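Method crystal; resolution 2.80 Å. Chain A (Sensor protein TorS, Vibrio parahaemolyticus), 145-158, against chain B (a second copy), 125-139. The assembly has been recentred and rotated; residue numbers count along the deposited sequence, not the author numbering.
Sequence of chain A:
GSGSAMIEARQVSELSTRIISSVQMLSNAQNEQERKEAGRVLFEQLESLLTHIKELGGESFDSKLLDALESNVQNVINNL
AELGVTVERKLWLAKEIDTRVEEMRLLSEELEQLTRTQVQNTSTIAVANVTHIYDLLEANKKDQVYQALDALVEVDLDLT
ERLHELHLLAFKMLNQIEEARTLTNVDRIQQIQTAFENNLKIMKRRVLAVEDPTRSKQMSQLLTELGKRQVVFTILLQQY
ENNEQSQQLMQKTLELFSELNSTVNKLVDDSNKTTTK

Chain A, residues 145-158: VYQALDALVEVDLD
Chain B (125-139) IAVANVTHIYDLLEA

Both stretches of this TorS contact are helical, and they run almost antiparallel: the angle between their N-to-C directions is 172°, and the axes approach to 10.6 Å. Chain A is helical throughout 145-158, with a wider pi-type turn at 152-157, where the amide N of Leu A157 makes a weak hydrogen bond of 2.9 Å to Leu A152 O. Chain B is helical from 125 to 138, and Ala B139 is the first residue to leave helical phi/psi, at -75/14. The register is fixed by three CA-CA pairs: Tyr A146 CA to Tyr B134 CA at 7.4 Å, Leu A149 CA to Val B130 CA at 7.5 Å, and Val A153 CA to Val B127 CA at 6.7 Å. Together the stretches bury 637 Å².

Where the backbones come nearest, branched aliphatic residues fill the gap without reaching far. Val A153 (chi1 t) points toward chain B and sets CG1 3.8 Å from Val B127 CG2 and CG2 3.7 Å from Val B130 CG1; both of these valines are also t. One pi-turn residue, Leu A157 (chi1 -143°, chi2 p), extends the apolar row, its CD2 lying 3.9 Å from Val B127 CG2 and 4.2 Å from Ala B126 CB. Ala B126 points its single methyl toward chain A and meets the leucine at that distance.

Leu A149, in the m,t rotamer, is buried and points toward chain B. Its CD1 meets the ring edge of Tyr B134 at CE2, 3.2 Å away, and lies 4.1 Å from Ile B133 CG2, while CD2 is 4.3 Å from Val B130 CG1.

Tyr B134 (chi1 m, chi2 169°) leaves its backbone sideways, but its long side chain carries the hydroxyl back to chain A. There OH donates a weak hydrogen bond to Asp A150 OD1 at 2.7 Å, giving a buried carboxylate a polar partner within a largely apolar contact. Asp A150 has chi1 m and chi2 -63°.

Tyr A146, with chi1 at -101° between wells and chi2 at 60°, also starts sideways and bends nearer. Its ring lies nearly parallel to that of Tyr B134, with planes at 14° and centroids 5.8 Å apart, but the two are slid so that they barely overlap. Tyr A146 OH lies 3.3 Å from Tyr B134 O. Leu B137 (t,p) packs its CD2 3.2 Å from Tyr A146 CD1 and 3.5 Å from Val A145 CG1, its branched end putting one methyl, CD2, against both the ring and the valine, tightly in the case of the ring.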

ATOM      1  N   VAL A 145     -10.175 -21.785  30.062  1.00 90.28           N
ATOM      2  CA  VAL A 145      -9.133 -20.788  29.831  1.00 89.00           C
ATOM      3  C   VAL A 145      -8.155 -21.331  28.798  1.00 88.04           C
ATOM      4  O   VAL A 145      -7.574 -20.576  28.017  1.00 87.51           O
ATOM      5  CB  VAL A 145      -8.354 -20.461  31.117  1.00 89.40           C
ATOM      6  CG1 VAL A 145      -7.220 -19.497  30.805  1.00 89.94           C
ATOM      7  CG2 VAL A 145      -9.281 -19.848  32.145  1.00 90.44           C
ATOM      8  N   TYR A 146      -7.972 -22.647  28.808  1.00 86.94           N
ATOM      9  CA  TYR A 146      -7.091 -23.287  27.848  1.00 86.65           C
ATOM     10  C   TYR A 146      -7.668 -23.038  26.466  1.00 86.30           C
ATOM     11  O   TYR A 146      -7.016 -22.458  25.604  1.00 86.92           O
ATOM     12  CB  TYR A 146      -7.012 -24.796  28.098  1.00 87.23           C
ATOM     13  CG  TYR A 146      -5.763 -25.240  28.818  1.00 87.24           C
ATOM     14  CD1 TYR A 146      -5.459 -24.757  30.088  1.00 87.94           C
ATOM     15  CD2 TYR A 146      -4.874 -26.127  28.221  1.00 86.94           C
ATOM     16  CE1 TYR A 146      -4.291 -25.143  30.748  1.00 87.73           C
ATOM     17  CE2 TYR A 146      -3.706 -26.522  28.873  1.00 87.77           C
ATOM     18  CZ  TYR A 146      -3.418 -26.025  30.130  1.00 87.80           C
ATOM     19  OH  TYR A 146      -2.245 -26.391  30.750  1.00 88.11           O
ATOM     20  N   GLN A 147      -8.904 -23.475  26.263  1.00 85.87           N
ATOM     21  CA  GLN A 147      -9.567 -23.298  24.981  1.00 85.92           C
ATOM     22  C   GLN A 147      -9.522 -21.831  24.572  1.00 84.92           C
ATOM     23  O   GLN A 147      -9.038 -21.493  23.495  1.00 85.75           O
ATOM     24  CB  GLN A 147     -11.026 -23.765  25.060  1.00 87.35           C
ATOM     25  CG  GLN A 147     -11.215 -25.208  25.501  1.00 89.65           C
ATOM     26  CD  GLN A 147     -10.457 -26.193  24.633  1.00 91.94           C
ATOM     27  OE1 GLN A 147     -10.711 -26.306  23.432  1.00 92.62           O
ATOM     28  NE2 GLN A 147      -9.516 -26.914  25.239  1.00 92.47           N
ATOM     29  N   ALA A 148     -10.019 -20.959  25.441  1.00 83.47           N
ATOM     30  CA  ALA A 148     -10.048 -19.530  25.158  1.00 82.45           C
ATOM     31  C   ALA A 148      -8.703 -18.997  24.689  1.00 82.41           C
ATOM     32  O   ALA A 148      -8.639 -17.927  24.081  1.00 82.97           O
ATOM     33  CB  ALA A 148     -10.509 -18.763  26.379  1.00 81.57           C
ATOM     34  N   LEU A 149      -7.633 -19.731  24.984  1.00 81.51           N
ATOM     35  CA  LEU A 149      -6.300 -19.329  24.555  1.00 80.67           C
ATOM     36  C   LEU A 149      -6.054 -19.843  23.149  1.00 80.23           C
ATOM     37  O   LEU A 149      -5.501 -19.139  22.317  1.00 80.83           O
ATOM     38  CB  LEU A 149      -5.224 -19.887  25.486  1.00 80.71           C
ATOM     39  CG  LEU A 149      -5.045 -19.228  26.852  1.00 81.31           C
ATOM     40  CD1 LEU A 149      -3.862 -19.871  27.550  1.00 81.79           C
ATOM     41  CD2 LEU A 149      -4.808 -17.736  26.693  1.00 81.16           C
ATOM     42  N   ASP A 150      -6.467 -21.077  22.888  1.00 80.30           N
ATOM     43  CA  ASP A 150      -6.290 -21.684  21.573  1.00 81.07           C
ATOM     44  C   ASP A 150      -6.944 -20.856  20.464  1.00 80.81           C
ATOM     45  O   ASP A 150      -6.383 -20.703  19.373  1.00 81.00           O
ATOM     46  CB  ASP A 150      -6.879 -23.095  21.564  1.00 82.69           C
ATOM     47  CG  ASP A 150      -6.105 -24.050  22.438  1.00 85.04           C
ATOM     48  OD1 ASP A 150      -4.916 -24.277  22.139  1.00 87.08           O
ATOM     49  OD2 ASP A 150      -6.676 -24.573  23.420  1.00 87.11           O
ATOM     50  N   ALA A 151      -8.135 -20.335  20.740  1.00 78.99           N
ATOM     51  CA  ALA A 151      -8.848 -19.527  19.763  1.00 77.47           C
ATOM     52  C   ALA A 151      -8.067 -18.230  19.569  1.00 76.70           C
ATOM     53  O   ALA A 151      -7.781 -17.831  18.441  1.00 77.61           O
ATOM     54  CB  ALA A 151     -10.262 -19.235  20.257  1.00 77.39           C
ATOM     55  N   LEU A 152      -7.715 -17.594  20.684  1.00 74.54           N
ATOM     56  CA  LEU A 152      -6.950 -16.350  20.694  1.00 71.21           C
ATOM     57  C   LEU A 152      -5.720 -16.435  19.785  1.00 71.24           C
ATOM     58  O   LEU A 152      -5.128 -15.418  19.434  1.00 71.73           O
ATOM     59  CB  LEU A 152      -6.497 -16.050  22.117  1.00 68.94           C
ATOM     60  CG  LEU A 152      -5.874 -14.692  22.415  1.00 67.03           C
ATOM     61  CD1 LEU A 152      -6.946 -13.773  22.967  1.00 66.89           C
ATOM     62  CD2 LEU A 152      -4.752 -14.842  23.429  1.00 65.32           C
ATOM     63  N   VAL A 153      -5.327 -17.648  19.420  1.00 70.56           N
ATOM     64  CA  VAL A 153      -4.175 -17.840  18.549  1.00 70.17           C
ATOM     65  C   VAL A 153      -4.615 -18.391  17.200  1.00 70.84           C
ATOM     66  O   VAL A 153      -4.208 -17.890  16.154  1.00 71.27           O
ATOM     67  CB  VAL A 153      -3.146 -18.815  19.180  1.00 68.91           C
ATOM     68  CG1 VAL A 153      -2.089 -19.208  18.161  1.00 68.54           C
ATOM     69  CG2 VAL A 153      -2.486 -18.161  20.374  1.00 68.10           C
ATOM     70  N   GLU A 154      -5.449 -19.423  17.236  1.00 71.51           N
ATOM     71  CA  GLU A 154      -5.936 -20.066  16.025  1.00 72.41           C
ATOM     72  C   GLU A 154      -6.896 -19.224  15.204  1.00 71.63           C
ATOM     73  O   GLU A 154      -6.963 -19.366  13.985  1.00 70.30           O
ATOM     74  CB  GLU A 154      -6.593 -21.398  16.379  1.00 74.92           C
ATOM     75  CG  GLU A 154      -5.606 -22.532  16.561  1.00 78.33           C
ATOM     76  CD  GLU A 154      -6.250 -23.770  17.147  1.00 81.10           C
ATOM     77  OE1 GLU A 154      -7.458 -23.985  16.906  1.00 83.24           O
ATOM     78  OE2 GLU A 154      -5.548 -24.536  17.841  1.00 81.45           O
ATOM     79  N   VAL A 155      -7.644 -18.353  15.867  1.00 71.69           N
ATOM     80  CA  VAL A 155      -8.590 -17.502  15.164  1.00 73.52           C
ATOM     81  C   VAL A 155      -8.336 -16.014  15.439  1.00 74.59           C
ATOM     82  O   VAL A 155      -8.021 -15.255  14.521  1.00 76.35           O
ATOM     83  CB  VAL A 155     -10.068 -17.888  15.522  1.00 73.90           C
ATOM     84  CG1 VAL A 155     -10.266 -17.901  17.024  1.00 75.29           C
ATOM     85  CG2 VAL A 155     -11.038 -16.909  14.884  1.00 73.48           C
ATOM     86  N   ASP A 156      -8.445 -15.600  16.696  1.00 74.43           N
ATOM     87  CA  ASP A 156      -8.234 -14.205  17.062  1.00 73.45           C
ATOM     88  C   ASP A 156      -6.913 -13.631  16.516  1.00 71.94           C
ATOM     89  O   ASP A 156      -6.904 -12.618  15.822  1.00 71.33           O
ATOM     90  CB  ASP A 156      -8.264 -14.075  18.591  1.00 76.33           C
ATOM     91  CG  ASP A 156      -8.847 -12.749  19.062  1.00 80.03           C
ATOM     92  OD1 ASP A 156      -8.324 -11.683  18.662  1.00 82.37           O
ATOM     93  OD2 ASP A 156      -9.832 -12.769  19.836  1.00 80.67           O
ATOM     94  N   LEU A 157      -5.802 -14.294  16.819  1.00 70.24           N
ATOM     95  CA  LEU A 157      -4.482 -13.831  16.391  1.00 68.05           C
ATOM     96  C   LEU A 157      -4.224 -14.037  14.904  1.00 65.86           C
ATOM     97  O   LEU A 157      -3.713 -13.146  14.230  1.00 64.90           O
ATOM     98  CB  LEU A 157      -3.399 -14.560  17.195  1.00 68.03           C
ATOM     99  CG  LEU A 157      -2.150 -13.782  17.610  1.00 67.07           C
ATOM    100  CD1 LEU A 157      -2.550 -12.588  18.465  1.00 65.06           C
ATOM    101  CD2 LEU A 157      -1.222 -14.696  18.389  1.00 67.08           C
ATOM    102  N   ASP A 158      -4.573 -15.218  14.411  1.00 64.04           N
ATOM    103  CA  ASP A 158      -4.376 -15.573  13.015  1.00 63.72           C
ATOM    104  C   ASP A 158      -5.187 -14.706  12.061  1.00 64.02           C
ATOM    105  O   ASP A 158      -4.780 -14.494  10.919  1.00 63.39           O
ATOM    106  CB  ASP A 158      -4.728 -17.043  12.801  1.00 63.82           C
ATOM    107  CG  ASP A 158      -4.753 -17.433  11.338  1.00 64.70           C
ATOM    108  OD1 ASP A 158      -5.740 -17.100  10.646  1.00 64.96           O
ATOM    109  OD2 ASP A 158      -3.781 -18.072  10.880  1.00 65.09           O
TER
ATOM    110  N   ILE B 125       6.680 -14.264  17.778  1.00 45.19           N
ATOM    111  CA  ILE B 125       6.951 -14.025  19.186  1.00 45.27           C
ATOM    112  C   ILE B 125       5.668 -14.020  20.001  1.00 46.54           C
ATOM    113  O   ILE B 125       5.636 -14.514  21.121  1.00 49.01           O
ATOM    114  CB  ILE B 125       7.692 -12.691  19.389  1.00 43.93           C
ATOM    115  CG1 ILE B 125       9.091 -12.770  18.755  1.00 44.65           C
ATOM    116  CG2 ILE B 125       7.793 -12.374  20.865  1.00 41.45           C
ATOM    117  CD1 ILE B 125       9.932 -11.493  18.886  1.00 40.84           C
ATOM    118  N   ALA B 126       4.607 -13.470  19.440  1.00 46.57           N
ATOM    119  CA  ALA B 126       3.341 -13.439  20.143  1.00 46.31           C
ATOM    120  C   ALA B 126       2.817 -14.855  20.364  1.00 46.83           C
ATOM    121  O   ALA B 126       2.291 -15.156  21.433  1.00 47.43           O
ATOM    122  CB  ALA B 126       2.327 -12.630  19.361  1.00 45.43           C
ATOM    123  N   VAL B 127       2.938 -15.720  19.361  1.00 46.71           N
ATOM    124  CA  VAL B 127       2.454 -17.085  19.525  1.00 49.70           C
ATOM    125  C   VAL B 127       3.284 -17.796  20.584  1.00 51.40           C
ATOM    126  O   VAL B 127       2.753 -18.556  21.392  1.00 52.51           O
ATOM    127  CB  VAL B 127       2.494 -17.897  18.202  1.00 49.17           C
ATOM    128  CG1 VAL B 127       2.497 -19.411  18.498  1.00 48.01           C
ATOM    129  CG2 VAL B 127       1.261 -17.559  17.362  1.00 49.42           C
ATOM    130  N   ALA B 128       4.584 -17.522  20.588  1.00 52.88           N
ATOM    131  CA  ALA B 128       5.491 -18.130  21.545  1.00 53.81           C
ATOM    132  C   ALA B 128       5.161 -17.666  22.956  1.00 55.76           C
ATOM    133  O   ALA B 128       5.327 -18.413  23.922  1.00 56.69           O
ATOM    134  CB  ALA B 128       6.909 -17.766  21.205  1.00 51.89           C
ATOM    135  N   ASN B 129       4.698 -16.430  23.073  1.00 56.98           N
ATOM    136  CA  ASN B 129       4.358 -15.889  24.368  1.00 59.19           C
ATOM    137  C   ASN B 129       3.061 -16.455  24.899  1.00 61.01           C
ATOM    138  O   ASN B 129       2.857 -16.505  26.108  1.00 62.38           O
ATOM    139  CB  ASN B 129       4.270 -14.371  24.306  1.00 60.22           C
ATOM    140  CG  ASN B 129       5.624 -13.725  24.244  1.00 62.87           C
ATOM    141  OD1 ASN B 129       6.517 -14.080  25.012  1.00 67.58           O
ATOM    142  ND2 ASN B 129       5.793 -12.768  23.340  1.00 63.24           N
ATOM    143  N   VAL B 130       2.174 -16.879  24.009  1.00 61.99           N
ATOM    144  CA  VAL B 130       0.912 -17.431  24.478  1.00 63.16           C
ATOM    145  C   VAL B 130       1.147 -18.892  24.837  1.00 63.94           C
ATOM    146  O   VAL B 130       0.482 -19.448  25.720  1.00 66.18           O
ATOM    147  CB  VAL B 130      -0.218 -17.323  23.413  1.00 62.72           C
ATOM    148  CG1 VAL B 130      -1.497 -17.906  23.967  1.00 61.98           C
ATOM    149  CG2 VAL B 130      -0.463 -15.870  23.048  1.00 63.57           C
ATOM    150  N   THR B 131       2.106 -19.508  24.155  1.00 62.07           N
ATOM    151  CA  THR B 131       2.439 -20.897  24.416  1.00 60.80           C
ATOM    152  C   THR B 131       3.042 -20.990  25.813  1.00 61.37           C
ATOM    153  O   THR B 131       2.936 -22.007  26.486  1.00 60.38           O
ATOM    154  CB  THR B 131       3.446 -21.396  23.388  1.00 59.26           C
ATOM    155  OG1 THR B 131       2.856 -21.313  22.088  1.00 57.37           O
ATOM    156  CG2 THR B 131       3.856 -22.835  23.675  1.00 58.18           C
ATOM    157  N   HIS B 132       3.682 -19.910  26.233  1.00 62.20           N
ATOM    158  CA  HIS B 132       4.291 -19.848  27.542  1.00 63.60           C
ATOM    159  C   HIS B 132       3.182 -19.959  28.571  1.00 65.16           C
ATOM    160  O   HIS B 132       3.220 -20.828  29.439  1.00 67.30           O
ATOM    161  CB  HIS B 132       5.030 -18.518  27.706  1.00 63.78           C
ATOM    162  CG  HIS B 132       5.628 -18.303  29.066  1.00 63.14           C
ATOM    163  ND1 HIS B 132       6.614 -19.114  29.587  1.00 62.19           N
ATOM    164  CD2 HIS B 132       5.420 -17.327  29.984  1.00 62.81           C
ATOM    165  CE1 HIS B 132       6.988 -18.644  30.766  1.00 62.91           C
ATOM    166  NE2 HIS B 132       6.279 -17.561  31.029  1.00 62.56           N
ATOM    167  N   ILE B 133       2.186 -19.086  28.467  1.00 66.17           N
ATOM    168  CA  ILE B 133       1.084 -19.091  29.413  1.00 67.62           C
ATOM    169  C   ILE B 133       0.536 -20.499  29.603  1.00 70.19           C
ATOM    170  O   ILE B 133       0.001 -20.820  30.657  1.00 70.91           O
ATOM    171  CB  ILE B 133      -0.051 -18.159  28.957  1.00 66.69           C
ATOM    172  CG1 ILE B 133       0.514 -16.769  28.656  1.00 66.61           C
ATOM    173  CG2 ILE B 133      -1.100 -18.052  30.052  1.00 66.28           C
ATOM    174  CD1 ILE B 133      -0.536 -15.705  28.393  1.00 65.76           C
ATOM    175  N   TYR B 134       0.683 -21.344  28.589  1.00 73.53           N
ATOM    176  CA  TYR B 134       0.205 -22.721  28.673  1.00 77.07           C
ATOM    177  C   TYR B 134       0.891 -23.494  29.797  1.00 78.69           C
ATOM    178  O   TYR B 134       0.245 -24.247  30.530  1.00 79.48           O
ATOM    179  CB  TYR B 134       0.436 -23.445  27.344  1.00 79.32           C
ATOM    180  CG  TYR B 134      -0.596 -23.134  26.284  1.00 82.69           C
ATOM    181  CD1 TYR B 134      -0.401 -23.524  24.958  1.00 83.64           C
ATOM    182  CD2 TYR B 134      -1.784 -22.476  26.611  1.00 83.42           C
ATOM    183  CE1 TYR B 134      -1.364 -23.268  23.981  1.00 84.43           C
ATOM    184  CE2 TYR B 134      -2.751 -22.214  25.645  1.00 84.67           C
ATOM    185  CZ  TYR B 134      -2.538 -22.612  24.330  1.00 85.42           C
ATOM    186  OH  TYR B 134      -3.499 -22.360  23.372  1.00 86.96           O
ATOM    187  N   ASP B 135       2.200 -23.310  29.928  1.00 79.62           N
ATOM    188  CA  ASP B 135       2.954 -23.992  30.967  1.00 80.12           C
ATOM    189  C   ASP B 135       2.644 -23.359  32.306  1.00 79.42           C
ATOM    190  O   ASP B 135       2.608 -24.041  33.325  1.00 80.13           O
ATOM    191  CB  ASP B 135       4.448 -23.893  30.687  1.00 82.14           C
ATOM    192  CG  ASP B 135       4.797 -24.333  29.288  1.00 85.00           C
ATOM    193  OD1 ASP B 135       4.254 -25.366  28.838  1.00 85.50           O
ATOM    194  OD2 ASP B 135       5.615 -23.649  28.637  1.00 87.09           O
ATOM    195  N   LEU B 136       2.422 -22.052  32.306  1.00 78.38           N
ATOM    196  CA  LEU B 136       2.101 -21.365  33.542  1.00 78.13           C
ATOM    197  C   LEU B 136       0.757 -21.858  34.050  1.00 77.97           C
ATOM    198  O   LEU B 136       0.605 -22.147  35.236  1.00 78.11           O
ATOM    199  CB  LEU B 136       2.025 -19.852  33.325  1.00 78.54           C
ATOM    200  CG  LEU B 136       3.277 -19.124  32.838  1.00 78.91           C
ATOM    201  CD1 LEU B 136       3.045 -17.620  32.932  1.00 77.77           C
ATOM    202  CD2 LEU B 136       4.474 -19.530  33.681  1.00 78.28           C
ATOM    203  N   LEU B 137      -0.215 -21.966  33.149  1.00 77.23           N
ATOM    204  CA  LEU B 137      -1.547 -22.407  33.535  1.00 76.60           C
ATOM    205  C   LEU B 137      -1.560 -23.858  34.019  1.00 76.62           C
ATOM    206  O   LEU B 137      -2.370 -24.219  34.873  1.00 76.46           O
ATOM    207  CB  LEU B 137      -2.532 -22.218  32.378  1.00 75.63           C
ATOM    208  CG  LEU B 137      -4.000 -22.171  32.824  1.00 74.86           C
ATOM    209  CD1 LEU B 137      -4.207 -20.986  33.751  1.00 73.68           C
ATOM    210  CD2 LEU B 137      -4.916 -22.056  31.632  1.00 75.13           C
ATOM    211  N   GLU B 138      -0.670 -24.690  33.482  1.00 76.58           N
ATOM    212  CA  GLU B 138      -0.591 -26.087  33.906  1.00 76.00           C
ATOM    213  C   GLU B 138      -0.100 -26.156  35.350  1.00 76.07           C
ATOM    214  O   GLU B 138      -0.722 -26.800  36.192  1.00 75.58           O
ATOM    215  CB  GLU B 138       0.363 -26.878  33.010  1.00 76.28           C
ATOM    216  CG  GLU B 138       0.591 -28.304  33.490  1.00 78.22           C
ATOM    217  CD  GLU B 138       1.532 -29.091  32.595  1.00 80.61           C
ATOM    218  OE1 GLU B 138       2.662 -28.664  32.331  1.00 81.52           O
ATOM    219  OE2 GLU B 138       1.072 -30.251  32.128  1.00 81.28           O
ATOM    220  N   ALA B 139       1.021 -25.493  35.631  1.00 76.06           N
ATOM    221  CA  ALA B 139       1.580 -25.463  36.980  1.00 75.90           C
ATOM    222  C   ALA B 139       0.736 -24.534  37.841  1.00 75.62           C
ATOM    223  O   ALA B 139       1.131 -24.133  38.923  1.00 75.35           O
ATOM    224  CB  ALA B 139       3.021 -24.985  36.949  1.00 75.47           C
TER